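Local atomic coordinates of extracellular solute-binding protein, family 1 (Trichodesmium erythraeum IMS101, PDB entry 6G7N), a protein that binds ferric iron and probably delivers it to an ABC transporter as the solute-binding component of an iron-uptake system. Residues G1-T13 against G26-L39. Residues are numbered along the deposited sequence; the frame is centred on the assembly and turned at random.
With DAL (D-alanine), chain C.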
ATOM      1  N   GLY A   1      17.705  -3.532  26.444  1.00 32.28           N
ATOM      2  CA  GLY A   1      16.989  -4.806  26.173  1.00 26.12           C
ATOM      3  C   GLY A   1      15.639  -4.698  25.471  1.00 23.47           C
ATOM      4  O   GLY A   1      14.822  -5.622  25.550  1.00 23.64           O
ATOM      5  N   ALA A   2      15.406  -3.586  24.789  1.00 23.31           N
ATOM      6  CA  ALA A   2      14.155  -3.365  24.089  1.00 20.33           C
ATOM      7  C   ALA A   2      14.352  -2.479  22.892  1.00 19.64           C
ATOM      8  O   ALA A   2      15.338  -1.738  22.783  1.00 22.29           O
ATOM      9  CB  ALA A   2      13.130  -2.746  25.031  1.00 21.87           C
ATOM     10  N   ILE A   3      13.366  -2.522  22.012  1.00 17.56           N
ATOM     11  CA  ILE A   3      13.221  -1.518  20.973  1.00 16.81           C
ATOM     12  C   ILE A   3      11.847  -0.855  21.083  1.00 16.69           C
ATOM     13  O   ILE A   3      10.874  -1.494  21.486  1.00 18.10           O
ATOM     14  CB  ILE A   3      13.423  -2.090  19.569  1.00 17.70           C
ATOM     15  CG1 ILE A   3      12.418  -3.210  19.271  1.00 17.19           C
ATOM     16  CG2 ILE A   3      14.845  -2.587  19.421  1.00 19.63           C
ATOM     17  CD1 ILE A   3      12.372  -3.566  17.815  1.00 20.02           C
ATOM     18  N   ASN A   4      11.778   0.400  20.665  1.00 15.81           N
ATOM     19  CA  ASN A   4      10.533   1.148  20.620  1.00 15.59           C
ATOM     20  C   ASN A   4      10.057   1.241  19.177  1.00 15.14           C
ATOM     21  O   ASN A   4      10.674   1.930  18.357  1.00 16.01           O
ATOM     22  CB  ASN A   4      10.749   2.523  21.233  1.00 16.77           C
ATOM     23  CG  ASN A   4      11.189   2.437  22.673  1.00 19.54           C
ATOM     24  OD1 ASN A   4      10.570   1.736  23.462  1.00 24.05           O
ATOM     25  ND2 ASN A   4      12.273   3.128  23.010  1.00 22.87           N
ATOM     26  N   LEU A   5       8.962   0.528  18.909  1.00 14.29           N
ATOM     27  CA  LEU A   5       8.335   0.468  17.586  1.00 14.14           C
ATOM     28  C   LEU A   5       7.181   1.452  17.528  1.00 14.69           C
ATOM     29  O   LEU A   5       6.184   1.269  18.235  1.00 15.68           O
ATOM     30  CB  LEU A   5       7.828  -0.946  17.365  1.00 14.09           C
ATOM     31  CG  LEU A   5       6.998  -1.188  16.102  1.00 14.16           C
ATOM     32  CD1 LEU A   5       7.713  -0.813  14.806  1.00 14.49           C
ATOM     33  CD2 LEU A   5       6.476  -2.627  16.034  1.00 14.87           C
ATOM     34  N   TYR A   6       7.333   2.497  16.710  1.00 13.78           N
ATOM     35  CA  TYR A   6       6.249   3.475  16.446  1.00 13.62           C
ATOM     36  C   TYR A   6       5.602   3.028  15.133  1.00 13.91           C
ATOM     37  O   TYR A   6       6.221   3.073  14.079  1.00 14.39           O
ATOM     38  CB  TYR A   6       6.812   4.878  16.280  1.00 14.45           C
ATOM     39  CG  TYR A   6       7.152   5.642  17.544  1.00 15.75           C
ATOM     40  CD1 TYR A   6       7.801   5.045  18.618  1.00 16.41           C
ATOM     41  CD2 TYR A   6       6.892   7.004  17.611  1.00 17.26           C
ATOM     42  CE1 TYR A   6       8.140   5.781  19.749  1.00 19.18           C
ATOM     43  CE2 TYR A   6       7.246   7.753  18.714  1.00 19.41           C
ATOM     44  CZ  TYR A   6       7.866   7.148  19.788  1.00 19.38           C
ATOM     45  OH  TYR A   6       8.224   7.917  20.880  1.00 24.61           O
ATOM     46  N   SER A   7       4.362   2.550  15.195  1.00 13.68           N
ATOM     47  CA  SER A   7       3.719   1.955  14.018  1.00 13.51           C
ATOM     48  C   SER A   7       2.262   2.353  13.889  1.00 13.80           C
ATOM     49  O   SER A   7       1.517   2.369  14.872  1.00 15.53           O
ATOM     50  CB  SER A   7       3.795   0.436  14.074  1.00 14.22           C
ATOM     51  OG  SER A   7       3.164  -0.130  12.940  1.00 15.28           O
ATOM     52  N   SER A   8       1.861   2.619  12.648  1.00 13.41           N
ATOM     53  CA  SER A   8       0.441   2.740  12.294  1.00 14.67           C
ATOM     54  C   SER A   8      -0.169   1.454  11.704  1.00 14.67           C
ATOM     55  O   SER A   8      -1.336   1.432  11.305  1.00 18.84           O
ATOM     56  CB  SER A   8       0.260   3.904  11.314  1.00 15.35           C
ATOM     57  OG  SER A   8       0.866   3.624  10.065  1.00 16.08           O
ATOM     58  N   ARG A   9       0.651   0.407  11.613  1.00 14.46           N
ATOM     59  CA  ARG A   9       0.381  -0.809  10.805  1.00 14.46           C
ATOM     60  C   ARG A   9       0.237  -2.072  11.664  1.00 15.02           C
ATOM     61  O   ARG A   9       0.127  -3.188  11.141  1.00 15.93           O
ATOM     62  CB  ARG A   9       1.526  -0.926   9.753  1.00 14.36           C
ATOM     63  CG  ARG A   9       1.607  -2.170   8.833  1.00 14.92           C
ATOM     64  CD  ARG A   9       0.346  -2.511   8.054  1.00 14.84           C
ATOM     65  NE  ARG A   9       0.533  -3.701   7.227  1.00 14.39           N
ATOM     66  CZ  ARG A   9       0.540  -4.939   7.708  1.00 14.02           C
ATOM     67  NH1 ARG A   9       0.325  -5.177   8.988  1.00 14.17           N
ATOM     68  NH2 ARG A   9       0.762  -5.959   6.879  1.00 13.78           N
ATOM     69  N   HIS A  10       0.172  -1.903  12.982  1.00 14.70           N
ATOM     70  CA  HIS A  10       0.037  -3.050  13.871  1.00 14.75           C
ATOM     71  C   HIS A  10      -1.374  -3.651  13.765  1.00 14.99           C
ATOM     72  O   HIS A  10      -2.375  -2.945  13.842  1.00 17.03           O
ATOM     73  CB  HIS A  10       0.306  -2.623  15.335  1.00 15.95           C
ATOM     74  CG  HIS A  10      -0.007  -3.677  16.346  1.00 16.19           C
ATOM     75  ND1 HIS A  10       0.878  -4.677  16.692  1.00 16.50           N
ATOM     76  CD2 HIS A  10      -1.132  -3.879  17.070  1.00 19.60           C
ATOM     77  CE1 HIS A  10       0.302  -5.442  17.611  1.00 17.50           C
ATOM     78  NE2 HIS A  10      -0.920  -4.984  17.845  1.00 19.52           N
ATOM     79  N   TYR A  11      -1.428  -4.976  13.662  1.00 14.89           N
ATOM     80  CA  TYR A  11      -2.640  -5.785  13.873  1.00 16.10           C
ATOM     81  C   TYR A  11      -2.382  -6.726  15.043  1.00 16.40           C
ATOM     82  O   TYR A  11      -1.238  -7.071  15.325  1.00 16.87           O
ATOM     83  CB  TYR A  11      -3.030  -6.544  12.604  1.00 18.10           C
ATOM     84  CG  TYR A  11      -3.559  -5.615  11.556  1.00 18.15           C
ATOM     85  CD1 TYR A  11      -4.872  -5.162  11.581  1.00 24.93           C
ATOM     86  CD2 TYR A  11      -2.722  -5.092  10.575  1.00 17.94           C
ATOM     87  CE1 TYR A  11      -5.331  -4.266  10.617  1.00 26.33           C
ATOM     88  CE2 TYR A  11      -3.165  -4.198   9.627  1.00 18.15           C
ATOM     89  CZ  TYR A  11      -4.469  -3.791   9.637  1.00 21.09           C
ATOM     90  OH  TYR A  11      -4.909  -2.894   8.681  1.00 25.59           O
ATOM     91  N   ASP A  12      -3.439  -7.173  15.732  1.00 17.35           N
ATOM     92  CA  ASP A  12      -3.310  -8.026  16.933  0.50 17.21           C
ATOM     93  C   ASP A  12      -2.460  -9.264  16.711  1.00 16.40           C
ATOM     94  O   ASP A  12      -1.699  -9.691  17.587  1.00 18.28           O
ATOM     95  CB  ASP A  12      -4.714  -8.460  17.412  0.50 18.22           C
ATOM     96  CG  ASP A  12      -4.717  -9.018  18.838  0.50 19.77           C
ATOM     97  OD1 ASP A  12      -4.035  -8.435  19.698  0.50 22.72           O
ATOM     98  OD2 ASP A  12      -5.419 -10.018  19.108  0.50 25.33           O
ATOM     99  N   THR A  13      -2.617  -9.857  15.534  1.00 16.11           N
ATOM    100  CA  THR A  13      -1.873 -11.043  15.180  1.00 16.57           C
ATOM    101  C   THR A  13      -0.344 -10.793  15.116  1.00 15.21           C
ATOM    102  O   THR A  13       0.430 -11.753  15.229  1.00 16.65           O
ATOM    103  CB  THR A  13      -2.396 -11.621  13.854  1.00 18.26           C
ATOM    104  OG1 THR A  13      -2.465 -10.578  12.880  1.00 18.82           O
ATOM    105  CG2 THR A  13      -3.787 -12.241  14.016  1.00 21.25           C
ATOM    106  N   GLY A  26      16.277 -11.765  22.410  1.00 16.24           N
ATOM    107  CA  GLY A  26      16.255 -11.249  23.763  1.00 18.34           C
ATOM    108  C   GLY A  26      15.636  -9.872  23.918  1.00 18.59           C
ATOM    109  O   GLY A  26      15.529  -9.398  25.034  1.00 22.68           O
ATOM    110  N   LEU A  27      15.245  -9.227  22.826  1.00 17.16           N
ATOM    111  CA  LEU A  27      14.791  -7.838  22.870  1.00 17.47           C
ATOM    112  C   LEU A  27      13.278  -7.760  22.925  1.00 17.39           C
ATOM    113  O   LEU A  27      12.610  -8.354  22.093  1.00 17.26           O
ATOM    114  CB  LEU A  27      15.259  -7.123  21.617  1.00 17.97           C
ATOM    115  CG  LEU A  27      16.768  -6.957  21.503  1.00 19.71           C
ATOM    116  CD1 LEU A  27      17.118  -6.441  20.123  1.00 20.39           C
ATOM    117  CD2 LEU A  27      17.362  -6.051  22.574  1.00 25.08           C
ATOM    118  N   LYS A  28      12.743  -7.030  23.902  1.00 17.66           N
ATOM    119  CA  LYS A  28      11.324  -6.738  23.980  1.00 17.32           C
ATOM    120  C   LYS A  28      10.971  -5.696  22.923  1.00 16.82           C
ATOM    121  O   LYS A  28      11.786  -4.849  22.560  1.00 18.78           O
ATOM    122  CB  LYS A  28      10.964  -6.210  25.367  1.00 21.80           C
ATOM    123  CG  LYS A  28       9.489  -5.956  25.568  1.00 29.04           C
ATOM    124  CD  LYS A  28       9.148  -5.483  26.968  1.00 36.03           C
ATOM    125  CE  LYS A  28       7.653  -5.204  27.071  1.00 41.78           C
ATOM    126  NZ  LYS A  28       7.285  -4.721  28.421  1.00 46.98           N
ATOM    127  N   VAL A  29       9.735  -5.777  22.447  1.00 18.25           N
ATOM    128  CA  VAL A  29       9.164  -4.778  21.542  1.00 17.34           C
ATOM    129  C   VAL A  29       8.137  -3.941  22.300  1.00 17.11           C
ATOM    130  O   VAL A  29       7.110  -4.478  22.741  1.00 20.68           O
ATOM    131  CB  VAL A  29       8.485  -5.423  20.324  1.00 17.72           C
ATOM    132  CG1 VAL A  29       7.906  -4.350  19.399  1.00 18.86           C
ATOM    133  CG2 VAL A  29       9.464  -6.348  19.588  1.00 18.24           C
ATOM    134  N   ASN A  30       8.433  -2.648  22.465  1.00 16.29           N
ATOM    135  CA  ASN A  30       7.497  -1.697  23.051  1.00 17.48           C
ATOM    136  C   ASN A  30       6.767  -1.019  21.893  1.00 16.35           C
ATOM    137  O   ASN A  30       7.386  -0.344  21.088  1.00 19.25           O
ATOM    138  CB  ASN A  30       8.237  -0.641  23.855  1.00 19.12           C
ATOM    139  CG  ASN A  30       8.963  -1.201  25.054  1.00 24.67           C
ATOM    140  OD1 ASN A  30       8.484  -2.126  25.713  1.00 27.95           O
ATOM    141  ND2 ASN A  30      10.132  -0.629  25.349  1.00 26.74           N
ATOM    142  N   LEU A  31       5.452  -1.194  21.828  1.00 17.56           N
ATOM    143  CA  LEU A  31       4.631  -0.667  20.746  1.00 17.36           C
ATOM    144  C   LEU A  31       4.023   0.683  21.088  1.00 17.98           C
ATOM    145  O   LEU A  31       3.347   0.794  22.124  1.00 20.10           O
ATOM    146  CB  LEU A  31       3.526  -1.666  20.419  1.00 18.36           C
ATOM    147  CG  LEU A  31       2.568  -1.231  19.315  1.00 18.32           C
ATOM    148  CD1 LEU A  31       3.220  -1.186  17.939  1.00 19.15           C
ATOM    149  CD2 LEU A  31       1.384  -2.172  19.286  1.00 19.53           C
ATOM    150  N   ILE A  32       4.247   1.677  20.225  1.00 17.23           N
ATOM    151  CA  ILE A  32       3.600   2.988  20.278  1.00 17.14           C
ATOM    152  C   ILE A  32       2.805   3.108  18.993  1.00 16.36           C
ATOM    153  O   ILE A  32       3.353   3.005  17.924  1.00 17.36           O
ATOM    154  CB  ILE A  32       4.662   4.123  20.384  1.00 19.85           C
ATOM    155  CG1 ILE A  32       5.521   3.968  21.669  1.00 23.84           C
ATOM    156  CG2 ILE A  32       4.030   5.501  20.309  1.00 21.97           C
ATOM    157  CD1 ILE A  32       4.770   3.902  22.963  1.00 28.38           C
ATOM    158  N   GLU A  33       1.498   3.303  19.098  1.00 18.99           N
ATOM    159  CA  GLU A  33       0.664   3.418  17.925  1.00 18.38           C
ATOM    160  C   GLU A  33       0.219   4.826  17.636  1.00 18.73           C
ATOM    161  O   GLU A  33       0.155   5.681  18.532  1.00 22.42           O
ATOM    162  CB  GLU A  33      -0.547   2.497  18.064  1.00 19.42           C
ATOM    163  CG  GLU A  33      -0.223   1.021  18.169  1.00 21.14           C
ATOM    164  CD  GLU A  33      -1.470   0.172  18.119  1.00 22.32           C
ATOM    165  OE1 GLU A  33      -2.020  -0.150  19.200  1.00 25.92           O
ATOM    166  OE2 GLU A  33      -1.941  -0.147  17.001  1.00 23.74           O
ATOM    167  N   GLY A  34      -0.215   5.021  16.396  1.00 19.68           N
ATOM    168  CA  GLY A  34      -0.784   6.290  15.971  1.00 19.85           C
ATOM    169  C   GLY A  34      -1.048   6.235  14.487  1.00 18.19           C
ATOM    170  O   GLY A  34      -0.624   5.312  13.829  1.00 20.40           O
ATOM    171  N   LYS A  35      -1.725   7.237  13.943  1.00 19.32           N
ATOM    172  CA  LYS A  35      -1.879   7.320  12.501  1.00 20.08           C
ATOM    173  C   LYS A  35      -0.517   7.715  11.918  1.00 19.78           C
ATOM    174  O   LYS A  35       0.296   8.366  12.574  1.00 19.49           O
ATOM    175  CB  LYS A  35      -2.982   8.312  12.138  1.00 24.35           C
ATOM    176  CG  LYS A  35      -4.346   7.961  12.747  1.00 29.27           C
ATOM    177  CD  LYS A  35      -4.972   6.670  12.206  1.00 34.88           C
ATOM    178  CE  LYS A  35      -6.334   6.374  12.836  1.00 42.00           C
ATOM    179  NZ  LYS A  35      -7.183   5.471  11.999  1.00 46.11           N
ATOM    180  N   GLY A  36      -0.254   7.284  10.684  1.00 20.69           N
ATOM    181  CA  GLY A  36       1.075   7.448  10.084  1.00 20.47           C
ATOM    182  C   GLY A  36       1.609   8.876  10.092  1.00 19.49           C
ATOM    183  O   GLY A  36       2.733   9.127  10.533  1.00 21.18           O
ATOM    184  N   ASP A  37       0.789   9.832   9.625  1.00 22.33           N
ATOM    185  CA  ASP A  37       1.282  11.204   9.539  1.00 23.49           C
ATOM    186  C   ASP A  37       1.447  11.844  10.911  1.00 20.99           C
ATOM    187  O   ASP A  37       2.375  12.635  11.132  1.00 23.86           O
ATOM    188  CB  ASP A  37       0.367  12.049   8.631  1.00 28.74           C
ATOM    189  N   LYS A  38       0.605  11.428  11.858  1.00 22.07           N
ATOM    190  CA  LYS A  38       0.718  11.862  13.248  1.00 23.55           C
ATOM    191  C   LYS A  38       1.966  11.325  13.926  1.00 22.28           C
ATOM    192  O   LYS A  38       2.625  12.048  14.673  1.00 24.44           O
ATOM    193  CB  LYS A  38      -0.518  11.445  14.048  1.00 25.05           C
ATOM    194  CG  LYS A  38      -1.757  12.234  13.681  1.00 29.08           C
ATOM    195  CD  LYS A  38      -1.686  13.710  14.082  1.00 34.25           C
ATOM    196  CE  LYS A  38      -1.559  13.921  15.587  1.00 37.91           C
ATOM    197  NZ  LYS A  38      -1.551  15.368  15.970  1.00 42.42           N
ATOM    198  N   LEU A  39       2.330  10.081  13.623  1.00 20.37           N
ATOM    199  CA  LEU A  39       3.587   9.522  14.149  1.00 19.48           C
ATOM    200  C   LEU A  39       4.805  10.229  13.604  1.00 18.95           C
ATOM    201  O   LEU A  39       5.762  10.447  14.336  1.00 19.41           O
ATOM    202  CB  LEU A  39       3.700   8.020  13.902  1.00 18.74           C
ATOM    203  CG  LEU A  39       2.767   7.128  14.694  1.00 19.02           C
ATOM    204  CD1 LEU A  39       2.856   5.705  14.192  1.00 18.98           C
ATOM    205  CD2 LEU A  39       3.097   7.174  16.174  1.00 21.41           C
TER
HETATM  206  N   DAL C 401      -5.558   1.099   5.878  0.80 20.99           N
HETATM  207  CA  DAL C 401      -4.929   0.132   6.840  0.80 22.85           C
HETATM  208  CB  DAL C 401      -4.348   0.873   8.034  0.80 27.91           C
HETATM  209  C   DAL C 401      -3.916  -0.760   6.201  0.80 18.87           C
HETATM  210  O   DAL C 401      -3.830  -0.694   4.958  0.80 16.87           O
HETATM  211  OXT DAL C 401      -3.229  -1.509   6.947  0.80 21.78           O
HETATM  212  O   HOH W   1      -0.656   0.596  14.651  1.00 20.17           O
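Strands 2-7 and 28-33 run parallel, their axes 4.7 Å apart at closest approach and inclined by 26°, and six backbone hydrogen bonds join them from Lys28 N to Gly1 O through to Ser7 N to Ile32 O. Asn4 and Asn30, paired across the strands, extend in the same direction with nearly coplanar amides (23° apart); Asn30 ND2 donates to Asn4 OD1 at 3.1 Å, while Asn4 ND2 is hydrogen-bonded to Pro51 O. On the same face of the sheet the Tyr6 ring lies alongside Ile32, whose CG2 sits over the ring centre, 4.0 Å from the centroid, in a CH-pi contact. With CG anti to the carbonyl carbon (chi1 -80°), the ring also meets Leu39 CD2 through its CD2, and its OH is hydrogen-bonded to Glu46 OE1. Were Tyr6 an alanine, Ile32 CG2 would probably lose the ring face it lies on and Glu46 its hydroxyl partner. Leu5, Val29 and Leu31 pack on the other face, where Leu5 CD2 lies 4.0 Å from Leu31 CD1. The other Leu31 methyl, CD2, stands over the middle of the His10 ring, 3.6 Å from its centroid, and the ring's ND1 is hydrogen-bonded to Tyr18 OH. One water ties the loop to the strand ends, donating to Ser7 O and Glu33 OE2 and accepting from His10 N. Ser7 OG takes the Arg9 N-H at 2.9 Å in an ST turn, just where the chain leaves the strand toward the ligand pocket, to which Ser8, Arg9 and Tyr11 contribute for D-glutamic acid, the latter two also for D-alanine. The two strands and helix 15-25 form a beta-alpha-beta unit: Tyr18 and Phe21 of that helix cover Val29, helix 36-46 packs against Tyr6 and Ile32, and strand 54-58 continues the sheet on the far side of strand 2-7.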